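Local atomic coordinates of 35 kDa hemin binding protein (Porphyromonas gingivalis, PDB entry 5Y1A), a protein that carries a thioredoxin-type domain joined to a beta-sandwich, probably immunoglobulin-like, is probably a cargo of the type IX secretion system, and probably binds hemin. Residues T44-G49 and N193-A198; T76-N81 and H206-I211; Q100-P105 and R114-G119; A143-N148 and A249-P254. All blocks are in the same frame, centred on the assembly; numbering follows the deposited sequence.

Interaction 1. Residues T44-G49 and N193-A198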
loop_
_atom_site.group_PDB
_atom_site.type_symbol
_atom_site.label_atom_id
_atom_site.label_comp_id
_atom_site.label_asym_id
_atom_site.label_seq_id
_atom_site.Cartn_x
_atom_site.Cartn_y
_atom_site.Cartn_z
ATOM N N THR A 44 -4.119 14.314 6.317
ATOM C CA THR A 44 -4.746 14.086 7.611
ATOM C C THR A 44 -3.704 13.930 8.729
ATOM O O THR A 44 -2.508 13.721 8.467
ATOM C CB THR A 44 -5.667 12.824 7.518
ATOM O OG1 THR A 44 -6.504 12.726 8.679
ATOM C CG2 THR A 44 -4.839 11.533 7.371
ATOM N N ALA A 45 -4.159 14.025 9.975
ATOM C CA ALA A 45 -3.304 13.729 11.132
ATOM C C ALA A 45 -4.087 13.251 12.331
ATOM O O ALA A 45 -5.251 13.616 12.504
ATOM C CB ALA A 45 -2.460 14.937 11.503
ATOM N N GLU A 46 -3.423 12.478 13.185
ATOM C CA GLU A 46 -4.075 11.907 14.371
ATOM C C GLU A 46 -4.467 12.965 15.405
ATOM O O GLU A 46 -5.418 12.774 16.179
ATOM C CB GLU A 46 -3.192 10.818 14.968
ATOM C CG GLU A 46 -3.239 9.541 14.100
ATOM C CD GLU A 46 -2.400 8.394 14.644
ATOM O OE1 GLU A 46 -1.588 8.645 15.559
ATOM O OE2 GLU A 46 -2.541 7.251 14.128
ATOM N N TRP A 47 -3.759 14.095 15.384
ATOM C CA TRP A 47 -4.069 15.221 16.284
ATOM C C TRP A 47 -5.196 16.118 15.758
ATOM O O TRP A 47 -5.681 17.012 16.474
ATOM C CB TRP A 47 -2.801 16.053 16.581
ATOM C CG TRP A 47 -2.053 16.495 15.330
ATOM C CD1 TRP A 47 -0.873 15.986 14.861
ATOM C CD2 TRP A 47 -2.447 17.519 14.390
ATOM N NE1 TRP A 47 -0.511 16.631 13.694
ATOM C CE2 TRP A 47 -1.450 17.578 13.391
ATOM C CE3 TRP A 47 -3.543 18.402 14.306
ATOM C CZ2 TRP A 47 -1.531 18.456 12.286
ATOM C CZ3 TRP A 47 -3.612 19.286 13.237
ATOM C CH2 TRP A 47 -2.609 19.302 12.233
ATOM N N CYS A 48 -5.613 15.889 14.518
ATOM C CA CYS A 48 -6.557 16.779 13.823
ATOM C C CYS A 48 -8.006 16.358 14.110
ATOM O O CYS A 48 -8.474 15.326 13.620
ATOM C CB CYS A 48 -6.249 16.773 12.320
ATOM S SG CYS A 48 -7.483 17.584 11.276
ATOM N N GLY A 49 -8.697 17.135 14.950
ATOM C CA GLY A 49 -10.063 16.775 15.372
ATOM C C GLY A 49 -11.087 16.770 14.240
ATOM O O GLY A 49 -12.096 16.080 14.307
ATOM N N ASN A 193 -1.474 6.994 18.026
ATOM C CA ASN A 193 -2.026 7.700 19.182
ATOM C C ASN A 193 -3.514 7.903 18.924
ATOM O O ASN A 193 -3.923 7.991 17.751
ATOM C CB ASN A 193 -1.317 9.053 19.340
ATOM C CG ASN A 193 0.182 8.901 19.526
ATOM O OD1 ASN A 193 0.982 9.279 18.657
ATOM N ND2 ASN A 193 0.572 8.323 20.664
ATOM N N PRO A 194 -4.352 7.956 19.987
ATOM C CA PRO A 194 -5.789 8.082 19.706
ATOM C C PRO A 194 -6.127 9.230 18.764
ATOM O O PRO A 194 -5.581 10.340 18.889
ATOM C CB PRO A 194 -6.406 8.291 21.095
ATOM C CG PRO A 194 -5.486 7.496 21.987
ATOM C CD PRO A 194 -4.098 7.820 21.437
ATOM N N GLN A 195 -6.981 8.927 17.783
ATOM C CA GLN A 195 -7.387 9.920 16.801
ATOM C C GLN A 195 -8.271 10.991 17.459
ATOM O O GLN A 195 -9.327 10.676 18.036
ATOM C CB GLN A 195 -8.110 9.241 15.637
ATOM C CG GLN A 195 -8.728 10.210 14.599
ATOM C CD GLN A 195 -7.680 10.989 13.828
ATOM O OE1 GLN A 195 -6.803 10.399 13.217
ATOM N NE2 GLN A 195 -7.808 12.335 13.804
ATOM N N ASN A 196 -7.840 12.247 17.368
ATOM C CA ASN A 196 -8.651 13.382 17.833
ATOM C C ASN A 196 -9.954 13.421 17.025
ATOM O O ASN A 196 -9.951 13.255 15.797
ATOM C CB ASN A 196 -7.865 14.691 17.692
ATOM C CG ASN A 196 -8.516 15.864 18.398
ATOM O OD1 ASN A 196 -9.505 15.717 19.120
ATOM N ND2 ASN A 196 -7.903 17.038 18.258
ATOM N N GLY A 197 -11.070 13.620 17.725
ATOM C CA GLY A 197 -12.386 13.684 17.101
ATOM C C GLY A 197 -13.020 12.351 16.753
ATOM O O GLY A 197 -14.083 12.317 16.141
ATOM N N ALA A 198 -12.374 11.249 17.118
ATOM C CA ALA A 198 -12.889 9.924 16.748
ATOM C C ALA A 198 -13.691 9.325 17.879
ATOM O O ALA A 198 -13.301 9.424 19.029
ATOM C CB ALA A 198 -11.765 8.992 16.383
HETATM O O HOH W 1 -6.239 10.723 10.472
HETATM O O HOH W 2 -0.142 10.508 16.571
#

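Interaction 2. Residues T76-N81 and H206-I211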
loop_
_atom_site.group_PDB
_atom_site.type_symbol
_atom_site.label_atom_id
_atom_site.label_comp_id
_atom_site.label_asym_id
_atom_site.label_seq_id
_atom_site.Cartn_x
_atom_site.Cartn_y
_atom_site.Cartn_z
ATOM N N THR A 76 -6.615 7.150 -0.617
ATOM C CA THR A 76 -5.387 7.032 0.167
ATOM C C THR A 76 -5.350 8.168 1.189
ATOM O O THR A 76 -5.811 9.268 0.887
ATOM C CB THR A 76 -4.125 7.111 -0.701
ATOM O OG1 THR A 76 -4.019 8.420 -1.267
ATOM C CG2 THR A 76 -4.139 6.087 -1.815
ATOM N N PHE A 77 -4.869 7.875 2.402
ATOM C CA PHE A 77 -4.740 8.880 3.461
ATOM C C PHE A 77 -3.263 9.011 3.770
ATOM O O PHE A 77 -2.601 8.011 4.074
ATOM C CB PHE A 77 -5.522 8.485 4.714
ATOM C CG PHE A 77 -7.014 8.605 4.540
ATOM C CD1 PHE A 77 -7.710 9.684 5.105
ATOM C CD2 PHE A 77 -7.721 7.653 3.790
ATOM C CE1 PHE A 77 -9.102 9.838 4.905
ATOM C CE2 PHE A 77 -9.110 7.776 3.601
ATOM C CZ PHE A 77 -9.809 8.870 4.155
ATOM N N VAL A 78 -2.766 10.249 3.711
ATOM C CA VAL A 78 -1.344 10.551 3.877
ATOM C C VAL A 78 -1.221 11.360 5.158
ATOM O O VAL A 78 -1.808 12.440 5.275
ATOM C CB VAL A 78 -0.815 11.405 2.701
ATOM C CG1 VAL A 78 0.647 11.776 2.939
ATOM C CG2 VAL A 78 -0.962 10.659 1.346
ATOM N N HIS A 79 -0.491 10.818 6.125
ATOM C CA HIS A 79 -0.372 11.447 7.440
ATOM C C HIS A 79 0.814 12.390 7.525
ATOM O O HIS A 79 1.837 12.136 6.902
ATOM C CB HIS A 79 -0.246 10.366 8.500
ATOM C CG HIS A 79 -1.562 9.778 8.904
ATOM N ND1 HIS A 79 -2.161 10.064 10.108
ATOM C CD2 HIS A 79 -2.423 8.973 8.235
ATOM C CE1 HIS A 79 -3.324 9.441 10.178
ATOM N NE2 HIS A 79 -3.512 8.779 9.053
ATOM N N TYR A 80 0.678 13.465 8.308
ATOM C CA TYR A 80 1.814 14.344 8.555
ATOM C C TYR A 80 1.895 14.857 9.983
ATOM O O TYR A 80 0.868 15.154 10.619
ATOM C CB TYR A 80 1.836 15.513 7.569
ATOM C CG TYR A 80 3.177 16.220 7.520
ATOM C CD1 TYR A 80 4.301 15.541 7.059
ATOM C CD2 TYR A 80 3.315 17.560 7.896
ATOM C CE1 TYR A 80 5.534 16.137 6.983
ATOM C CE2 TYR A 80 4.600 18.195 7.825
ATOM C CZ TYR A 80 5.686 17.447 7.354
ATOM O OH TYR A 80 6.970 17.937 7.227
ATOM N N ASN A 81 3.130 14.997 10.479
ATOM C CA ASN A 81 3.349 15.536 11.842
ATOM C C ASN A 81 2.589 14.769 12.923
ATOM O O ASN A 81 1.948 15.361 13.801
ATOM C CB ASN A 81 3.067 17.041 11.929
ATOM C CG ASN A 81 4.190 17.882 11.334
ATOM O OD1 ASN A 81 5.236 17.350 10.983
ATOM N ND2 ASN A 81 3.959 19.189 11.194
ATOM N N HIS A 206 -7.423 2.785 4.424
ATOM C CA HIS A 206 -6.770 3.173 3.165
ATOM C C HIS A 206 -5.536 4.058 3.449
ATOM O O HIS A 206 -5.288 5.036 2.750
ATOM C CB HIS A 206 -7.769 3.926 2.252
ATOM C CG HIS A 206 -9.128 3.298 2.198
ATOM N ND1 HIS A 206 -9.339 2.033 1.694
ATOM C CD2 HIS A 206 -10.345 3.760 2.588
ATOM C CE1 HIS A 206 -10.629 1.738 1.777
ATOM N NE2 HIS A 206 -11.255 2.759 2.332
ATOM N N THR A 207 -4.750 3.681 4.461
ATOM C CA THR A 207 -3.717 4.583 4.989
ATOM C C THR A 207 -2.338 4.222 4.418
ATOM O O THR A 207 -1.909 3.072 4.477
ATOM C CB THR A 207 -3.769 4.537 6.514
ATOM O OG1 THR A 207 -5.047 5.055 6.922
ATOM C CG2 THR A 207 -2.645 5.371 7.165
ATOM N N VAL A 208 -1.657 5.204 3.830
ATOM C CA VAL A 208 -0.368 4.925 3.209
ATOM C C VAL A 208 0.710 4.643 4.260
ATOM O O VAL A 208 0.971 5.490 5.102
ATOM C CB VAL A 208 0.103 6.098 2.337
ATOM C CG1 VAL A 208 1.459 5.750 1.724
ATOM C CG2 VAL A 208 -0.935 6.391 1.245
ATOM N N LEU A 209 1.309 3.457 4.223
ATOM C CA LEU A 209 2.451 3.173 5.109
ATOM C C LEU A 209 3.761 2.956 4.391
ATOM O O LEU A 209 4.844 3.040 5.041
ATOM C CB LEU A 209 2.189 1.951 6.008
ATOM C CG LEU A 209 0.963 2.127 6.914
ATOM C CD1 LEU A 209 0.872 0.871 7.815
ATOM C CD2 LEU A 209 0.984 3.425 7.756
ATOM N N MET A 210 3.674 2.616 3.102
ATOM C CA MET A 210 4.867 2.443 2.270
ATOM C C MET A 210 4.686 3.040 0.885
ATOM O O MET A 210 3.584 3.011 0.320
ATOM C CB MET A 210 5.268 0.953 2.115
ATOM C CG MET A 210 5.381 0.159 3.421
ATOM S SD MET A 210 5.813 -1.622 3.156
ATOM C CE MET A 210 7.458 -1.477 2.488
ATOM N N ILE A 211 5.785 3.542 0.336
ATOM C CA ILE A 211 5.855 3.999 -1.053
ATOM C C ILE A 211 6.986 3.182 -1.678
ATOM O O ILE A 211 8.138 3.226 -1.209
ATOM C CB ILE A 211 6.142 5.544 -1.178
ATOM C CG1 ILE A 211 5.116 6.372 -0.350
ATOM C CG2 ILE A 211 6.130 5.970 -2.664
ATOM C CD1 ILE A 211 5.498 6.677 1.115
HETATM O O HOH W 3 -0.359 7.934 5.790
HETATM O O HOH W 4 -5.560 7.660 7.946
#

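Interaction 3. Residues Q100-P105 and R114-G119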
loop_
_atom_site.group_PDB
_atom_site.type_symbol
_atom_site.label_atom_id
_atom_site.label_comp_id
_atom_site.label_asym_id
_atom_site.label_seq_id
_atom_site.Cartn_x
_atom_site.Cartn_y
_atom_site.Cartn_z
ATOM N N GLN A 100 4.711 20.437 -1.844
ATOM C CA GLN A 100 5.437 21.187 -2.869
ATOM C C GLN A 100 4.636 21.285 -4.184
ATOM O O GLN A 100 4.584 22.344 -4.817
ATOM C CB GLN A 100 6.814 20.567 -3.107
ATOM C CG GLN A 100 7.694 21.395 -4.079
ATOM C CD GLN A 100 7.873 22.855 -3.636
ATOM O OE1 GLN A 100 8.174 23.131 -2.464
ATOM N NE2 GLN A 100 7.697 23.797 -4.577
ATOM N N THR A 101 3.980 20.202 -4.565
ATOM C CA THR A 101 3.234 20.139 -5.804
ATOM C C THR A 101 1.879 20.840 -5.770
ATOM O O THR A 101 1.519 21.595 -6.706
ATOM C CB THR A 101 3.080 18.637 -6.216
ATOM O OG1 THR A 101 4.388 18.112 -6.430
ATOM C CG2 THR A 101 2.239 18.471 -7.507
ATOM N N LEU A 102 1.142 20.625 -4.688
ATOM C CA LEU A 102 -0.265 21.020 -4.638
ATOM C C LEU A 102 -0.574 22.236 -3.753
ATOM O O LEU A 102 -1.578 22.954 -3.979
ATOM C CB LEU A 102 -1.118 19.824 -4.182
ATOM C CG LEU A 102 -1.031 18.557 -5.026
ATOM C CD1 LEU A 102 -1.653 17.415 -4.213
ATOM C CD2 LEU A 102 -1.814 18.769 -6.328
ATOM N N GLY A 103 0.280 22.470 -2.754
ATOM C CA GLY A 103 0.074 23.575 -1.817
ATOM C C GLY A 103 -1.058 23.210 -0.856
ATOM O O GLY A 103 -2.180 23.682 -1.011
ATOM N N ILE A 104 -0.735 22.384 0.135
ATOM C CA ILE A 104 -1.711 21.846 1.108
ATOM C C ILE A 104 -1.758 22.762 2.324
ATOM O O ILE A 104 -0.836 22.774 3.119
ATOM C CB ILE A 104 -1.292 20.400 1.534
ATOM C CG1 ILE A 104 -1.238 19.523 0.274
ATOM C CG2 ILE A 104 -2.274 19.823 2.606
ATOM C CD1 ILE A 104 -0.506 18.179 0.438
ATOM N N PRO A 105 -2.854 23.518 2.464
ATOM C CA PRO A 105 -2.909 24.626 3.432
ATOM C C PRO A 105 -3.265 24.224 4.874
ATOM O O PRO A 105 -2.999 24.986 5.794
ATOM C CB PRO A 105 -4.009 25.516 2.856
ATOM C CG PRO A 105 -4.967 24.559 2.171
ATOM C CD PRO A 105 -4.092 23.411 1.655
ATOM N N ARG A 114 -4.451 14.367 -8.424
ATOM C CA ARG A 114 -3.496 15.490 -8.530
ATOM C C ARG A 114 -3.833 16.454 -9.655
ATOM O O ARG A 114 -2.938 17.002 -10.324
ATOM C CB ARG A 114 -2.059 14.958 -8.723
ATOM C CG ARG A 114 -1.638 13.979 -7.581
ATOM C CD ARG A 114 -0.256 13.396 -7.859
ATOM N NE ARG A 114 0.109 12.470 -6.779
ATOM C CZ ARG A 114 1.267 11.820 -6.692
ATOM N NH1 ARG A 114 2.208 11.954 -7.648
ATOM N NH2 ARG A 114 1.481 11.012 -5.657
ATOM N N MET A 115 -5.126 16.669 -9.874
ATOM C CA MET A 115 -5.549 17.472 -11.010
ATOM C C MET A 115 -5.506 18.968 -10.706
ATOM O O MET A 115 -5.523 19.814 -11.627
ATOM C CB MET A 115 -6.931 17.008 -11.526
ATOM C CG MET A 115 -8.118 17.376 -10.685
ATOM S SD MET A 115 -9.597 16.351 -11.103
ATOM C CE MET A 115 -9.095 15.555 -12.581
ATOM N N GLU A 116 -5.431 19.303 -9.423
ATOM C CA GLU A 116 -5.387 20.712 -8.995
ATOM C C GLU A 116 -4.036 21.369 -9.261
ATOM O O GLU A 116 -2.983 20.783 -8.960
ATOM C CB GLU A 116 -5.750 20.839 -7.509
ATOM C CG GLU A 116 -7.107 20.178 -7.120
ATOM C CD GLU A 116 -6.993 18.652 -6.844
ATOM O OE1 GLU A 116 -5.871 18.103 -6.933
ATOM O OE2 GLU A 116 -8.024 18.005 -6.520
ATOM N N LYS A 117 -4.067 22.604 -9.772
ATOM C CA LYS A 117 -2.841 23.430 -9.820
ATOM C C LYS A 117 -2.525 23.901 -8.411
ATOM O O LYS A 117 -3.419 24.011 -7.590
ATOM C CB LYS A 117 -3.017 24.649 -10.754
ATOM C CG LYS A 117 -3.338 24.234 -12.176
ATOM C CD LYS A 117 -2.663 25.108 -13.219
ATOM C CE LYS A 117 -2.941 24.556 -14.606
ATOM N NZ LYS A 117 -3.203 23.073 -14.604
ATOM N N LYS A 118 -1.261 24.189 -8.139
ATOM C CA LYS A 118 -0.840 24.622 -6.813
ATOM C C LYS A 118 -1.652 25.833 -6.411
ATOM O O LYS A 118 -1.762 26.780 -7.181
ATOM C CB LYS A 118 0.641 24.985 -6.793
ATOM C CG LYS A 118 1.161 25.149 -5.375
ATOM C CD LYS A 118 2.679 25.111 -5.341
ATOM C CE LYS A 118 3.167 25.068 -3.899
ATOM N NZ LYS A 118 4.631 24.904 -3.831
ATOM N N GLY A 119 -2.237 25.777 -5.220
ATOM C CA GLY A 119 -2.967 26.928 -4.678
ATOM C C GLY A 119 -4.458 26.873 -4.970
ATOM O O GLY A 119 -5.202 27.748 -4.532
#

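Interaction 4. Residues A143-N148 and A249-P254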
loop_
_atom_site.group_PDB
_atom_site.type_symbol
_atom_site.label_atom_id
_atom_site.label_comp_id
_atom_site.label_asym_id
_atom_site.label_seq_id
_atom_site.Cartn_x
_atom_site.Cartn_y
_atom_site.Cartn_z
ATOM N N ALA A 143 -9.266 6.809 -20.126
ATOM C CA ALA A 143 -7.929 7.277 -19.770
ATOM C C ALA A 143 -6.946 6.742 -20.800
ATOM O O ALA A 143 -7.182 5.668 -21.390
ATOM C CB ALA A 143 -7.577 6.782 -18.370
ATOM N N PRO A 144 -5.854 7.484 -21.061
ATOM C CA PRO A 144 -4.837 7.068 -22.027
ATOM C C PRO A 144 -3.737 6.152 -21.462
ATOM O O PRO A 144 -2.714 5.980 -22.094
ATOM C CB PRO A 144 -4.243 8.404 -22.465
ATOM C CG PRO A 144 -4.288 9.217 -21.236
ATOM C CD PRO A 144 -5.585 8.855 -20.555
ATOM N N ALA A 145 -3.957 5.586 -20.273
ATOM C CA ALA A 145 -3.050 4.576 -19.714
ATOM C C ALA A 145 -3.845 3.598 -18.883
ATOM O O ALA A 145 -4.991 3.883 -18.493
ATOM C CB ALA A 145 -1.936 5.234 -18.874
ATOM N N GLU A 146 -3.243 2.437 -18.623
ATOM C CA GLU A 146 -3.848 1.439 -17.756
ATOM C C GLU A 146 -2.709 0.781 -16.997
ATOM O O GLU A 146 -1.582 0.664 -17.516
ATOM C CB GLU A 146 -4.624 0.416 -18.598
ATOM C CG GLU A 146 -5.051 -0.858 -17.914
ATOM C CD GLU A 146 -5.606 -1.847 -18.920
ATOM O OE1 GLU A 146 -4.840 -2.730 -19.389
ATOM O OE2 GLU A 146 -6.805 -1.710 -19.249
ATOM N N VAL A 147 -3.001 0.368 -15.768
ATOM C CA VAL A 147 -2.028 -0.394 -14.992
ATOM C C VAL A 147 -2.730 -1.502 -14.233
ATOM O O VAL A 147 -3.749 -1.270 -13.551
ATOM C CB VAL A 147 -1.123 0.494 -14.084
ATOM C CG1 VAL A 147 -1.947 1.353 -13.146
ATOM C CG2 VAL A 147 -0.104 -0.372 -13.322
ATOM N N ASN A 148 -2.178 -2.696 -14.406
ATOM C CA ASN A 148 -2.698 -3.935 -13.838
ATOM C C ASN A 148 -1.682 -4.446 -12.828
ATOM O O ASN A 148 -0.475 -4.297 -13.029
ATOM C CB ASN A 148 -2.898 -4.966 -14.952
ATOM C CG ASN A 148 -3.885 -4.488 -16.012
ATOM O OD1 ASN A 148 -5.056 -4.223 -15.714
ATOM N ND2 ASN A 148 -3.403 -4.336 -17.235
ATOM N N ALA A 249 -1.261 1.116 -7.397
ATOM C CA ALA A 249 -0.242 1.676 -8.291
ATOM C C ALA A 249 -0.909 2.641 -9.231
ATOM O O ALA A 249 -2.057 2.412 -9.682
ATOM C CB ALA A 249 0.444 0.572 -9.089
ATOM N N PHE A 250 -0.196 3.721 -9.551
ATOM C CA PHE A 250 -0.735 4.647 -10.541
ATOM C C PHE A 250 0.326 5.251 -11.460
ATOM O O PHE A 250 1.471 5.487 -11.033
ATOM C CB PHE A 250 -1.626 5.715 -9.895
ATOM C CG PHE A 250 -1.006 6.448 -8.742
ATOM C CD1 PHE A 250 -0.281 7.635 -8.954
ATOM C CD2 PHE A 250 -1.201 5.990 -7.438
ATOM C CE1 PHE A 250 0.265 8.352 -7.862
ATOM C CE2 PHE A 250 -0.660 6.691 -6.316
ATOM C CZ PHE A 250 0.075 7.882 -6.543
ATOM N N VAL A 251 -0.067 5.451 -12.722
ATOM C CA VAL A 251 0.744 6.139 -13.737
ATOM C C VAL A 251 0.393 7.632 -13.703
ATOM O O VAL A 251 -0.789 8.018 -13.659
ATOM C CB VAL A 251 0.449 5.558 -15.146
ATOM C CG1 VAL A 251 1.304 6.245 -16.197
ATOM C CG2 VAL A 251 0.692 4.020 -15.177
ATOM N N HIS A 252 1.414 8.486 -13.692
ATOM C CA HIS A 252 1.169 9.906 -13.517
ATOM C C HIS A 252 2.236 10.741 -14.185
ATOM O O HIS A 252 3.352 10.264 -14.437
ATOM C CB HIS A 252 1.076 10.244 -12.009
ATOM C CG HIS A 252 2.305 9.889 -11.205
ATOM N ND1 HIS A 252 3.320 10.792 -10.968
ATOM C CD2 HIS A 252 2.643 8.760 -10.533
ATOM C CE1 HIS A 252 4.243 10.229 -10.200
ATOM N NE2 HIS A 252 3.859 8.989 -9.929
ATOM N N HIS A 253 1.883 11.995 -14.470
ATOM C CA HIS A 253 2.842 12.987 -14.912
ATOM C C HIS A 253 3.761 13.392 -13.749
ATOM O O HIS A 253 3.414 13.224 -12.581
ATOM C CB HIS A 253 2.100 14.194 -15.498
ATOM C CG HIS A 253 1.334 13.865 -16.757
ATOM N ND1 HIS A 253 1.953 13.669 -17.971
ATOM C CD2 HIS A 253 0.010 13.682 -16.974
ATOM C CE1 HIS A 253 1.039 13.393 -18.891
ATOM N NE2 HIS A 253 -0.148 13.384 -18.309
ATOM N N PRO A 254 4.951 13.904 -14.068
ATOM C CA PRO A 254 5.895 14.269 -13.004
ATOM C C PRO A 254 5.322 15.300 -12.032
ATOM O O PRO A 254 4.668 16.252 -12.461
ATOM C CB PRO A 254 7.090 14.853 -13.787
ATOM C CG PRO A 254 6.984 14.221 -15.167
ATOM C CD PRO A 254 5.503 14.121 -15.420
#

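Interaction 1. Residues T44-G49 and N193-A198
Gln-195 holds CG anti to its backbone N (chi1 174°) and bends at chi2, which lays its carboxamide against the type I turn Ala-45 to Cys-48; Glu-46, extended beyond CG, crosses it obliquely and reaches the other way, to Asn-193. NE2 of Gln-195 donates in its own amide plane to a lone pair of Ala-45 O (3.1 Å), an oxygen that also takes Cys-48 N, and to Asn-196 O. OE1 accepts from His-204 NE2 and from a water shared with Thr-44 OG1, so bonds at both ends fix the amide's rotation. Asn-196 N runs almost straight to Glu-46 O (2.7 Å), nearly along the C=O axis. Asn-196 ND2 reaches Trp-47 O (2.8 Å) from above the carbonyl plane. Glu-46 OE1 receives Asn-193 N at 3.0 Å, also from above its plane, while OE2 takes Ile-192 N. Gly-197, at positive phi, takes the third position of the type II turn Gln-195 to Ala-198. Cys-48 probably belongs to a thioredoxin-type CxxC motif, so a sandwich loop lies against the candidate redox site. Gln-195 also touches Cys-51 and Pro-52 of helix 51-63, and Thr-44, ending strand 34-44, packs on Phe-77 and His-79 of strand 73-79.

Interaction 2. Residues T76-N81 and H206-I211
The axes of strands 76-79 and 207-211 approach to 4.7 Å with 65° between their N-to-C directions, and this steep crossing allows a single bridge, in which Phe-77 N donates to His-206 O (2.9 Å) and Phe-77 O accepts from Val-208 N (3.0 Å). The second bond is the straighter, at 170°. Around this bridge, Phe-77 and His-206 lie side by side and point the same way, with His-206 O at the edge of the phenyl ring, in its plane. Val-208 turns CG2 anti to its carbonyl carbon, which brings that methyl to 3.8 Å from Thr-76 CB and loosely against Val-78. The bridge joins two domains: strand 73-79 belongs to the thioredoxin sheet, where it pairs with strand 34-44, and strand 207-220 is an outermost strand of one sandwich sheet. His-206 and Thr-207 together face Lys-186 in a G1 beta bulge, His-206 having the positive phi. Where the strands splay apart, one water is gripped by three backbone atoms, Phe-77 O, His-79 N and Val-208 O. A second water lies in the plane of the His-79 imidazole, 2.6 Å from NE2, and also bonds Thr-207 OG1. The other ring nitrogen, ND1, is held by Asp-82, and the Thr-207 methyl CG2 rests obliquely 3.8 Å from His-79 CD2.

Interaction 3. Residues Q100-P105 and R114-G119
The flat groups here are peptide carbonyls and a carboxylate, met in contrasting ways. At the edge of the Gln-100 peptide, Lys-118 NZ lies in the carbonyl plane, on a lone pair, 2.7 Å from Gln-100 O. Gly-119 N instead approaches Leu-102 O (3.2 Å) from above the carbonyl plane, 40° out of it, while Lys-118 CA gives the same oxygen a CA-H...O contact. The carboxylate of Glu-116 is engaged by Ser-111 and by Val-112 N, with Leu-102 CD2 4.2 Å from its OE1; that methyl comes nearer, 3.5 Å, to Glu-116 O. Lys-118 reaches its target by setting CG anti to the backbone N (chi1 -168°) and staying extended to its tip. Its aliphatic stem therefore runs alongside the last turn of helix 89-102, CB lying 3.5 Å from Thr-101 O and CG 3.9 Å from Gly-103 N. Gly-103 leaves the helix with positive phi, and Gly-119 also adopts backbone angles that suit glycine. In the thioredoxin fold the contact joins this helix end to the loop following strand 109-112. Arg-114 of that loop turns to Glu-41 in a salt bridge. A positive ammonium on a carbonyl of the terminal turn probably offsets the negative end of the helix dipole, so Lys-118 is likely to favour its charged form.

Interaction 4. Residues A143-N148 and A249-P254
Val-147 is the main bump of one wall, and it settles between Ala-249 and Val-251 of the facing one. Its CG1 stands in the crowded position between the backbone N and the carbonyl carbon (chi1 56°) and meets Ala-249 O at 3.6 Å, while its CG2 faces the small methyl of Ala-249, with CB 4.4 Å away. From the opposite wall Val-251 projects in return, its two methyls straddling the step between Ala-145 and Val-147: CG1 lies 4.3 Å from Ala-145 CB, and CG2 4.1 Å from Val-147 CB. The alanines, with only a methyl each, provide the hollows that the valines enter. Strands 145-148 and 249-252 run nearly antiparallel, at 158°, but their axes are 7.1 Å apart, too far for backbone pairing; they belong to the two facing sheets of the beta-sandwich, probably the immunoglobulin-like domain. Phe-165 and Leu-180 extend this core around Val-147, and Ile-264 borders Ala-145. Glu-146 and Asn-148 turn away from the interface, where Asn-148 ND2 bonds Glu-146 OE1. Phe-250 points the other way from Val-147 and meets Tyr-183 edge to face. Between strands 145-148 and 249-252 the contact is thus van der Waals alone, its fit resting on shape, whereas nearby Asn-265 of the facing sheet bonds Ala-145 O; backbone bonds such as Ala-249 with Gly-267 stay within the sheets.

In the fold
From the N terminus, interaction 1 opens first at 44-49 and interaction 2 at 76-81. Interaction 3 then opens and closes within a short span, tying a helix end to a nearby loop of the thioredoxin domain, and is nested inside the loops closed by both. Interaction 4 opens at 143-148, before interaction 1 closes at 193-198 and interaction 2 at 206-211, and closes last, at 249-254; interactions 1, 2 and 4 therefore all cross. The first two bind the sandwich to the thioredoxin domain and touch through Thr-44, Ala-45 and Trp-47, while interaction 4 holds the sandwich's own sheets together. Arg-114 links interaction 3 to it, packing on Phe-250 and His-252.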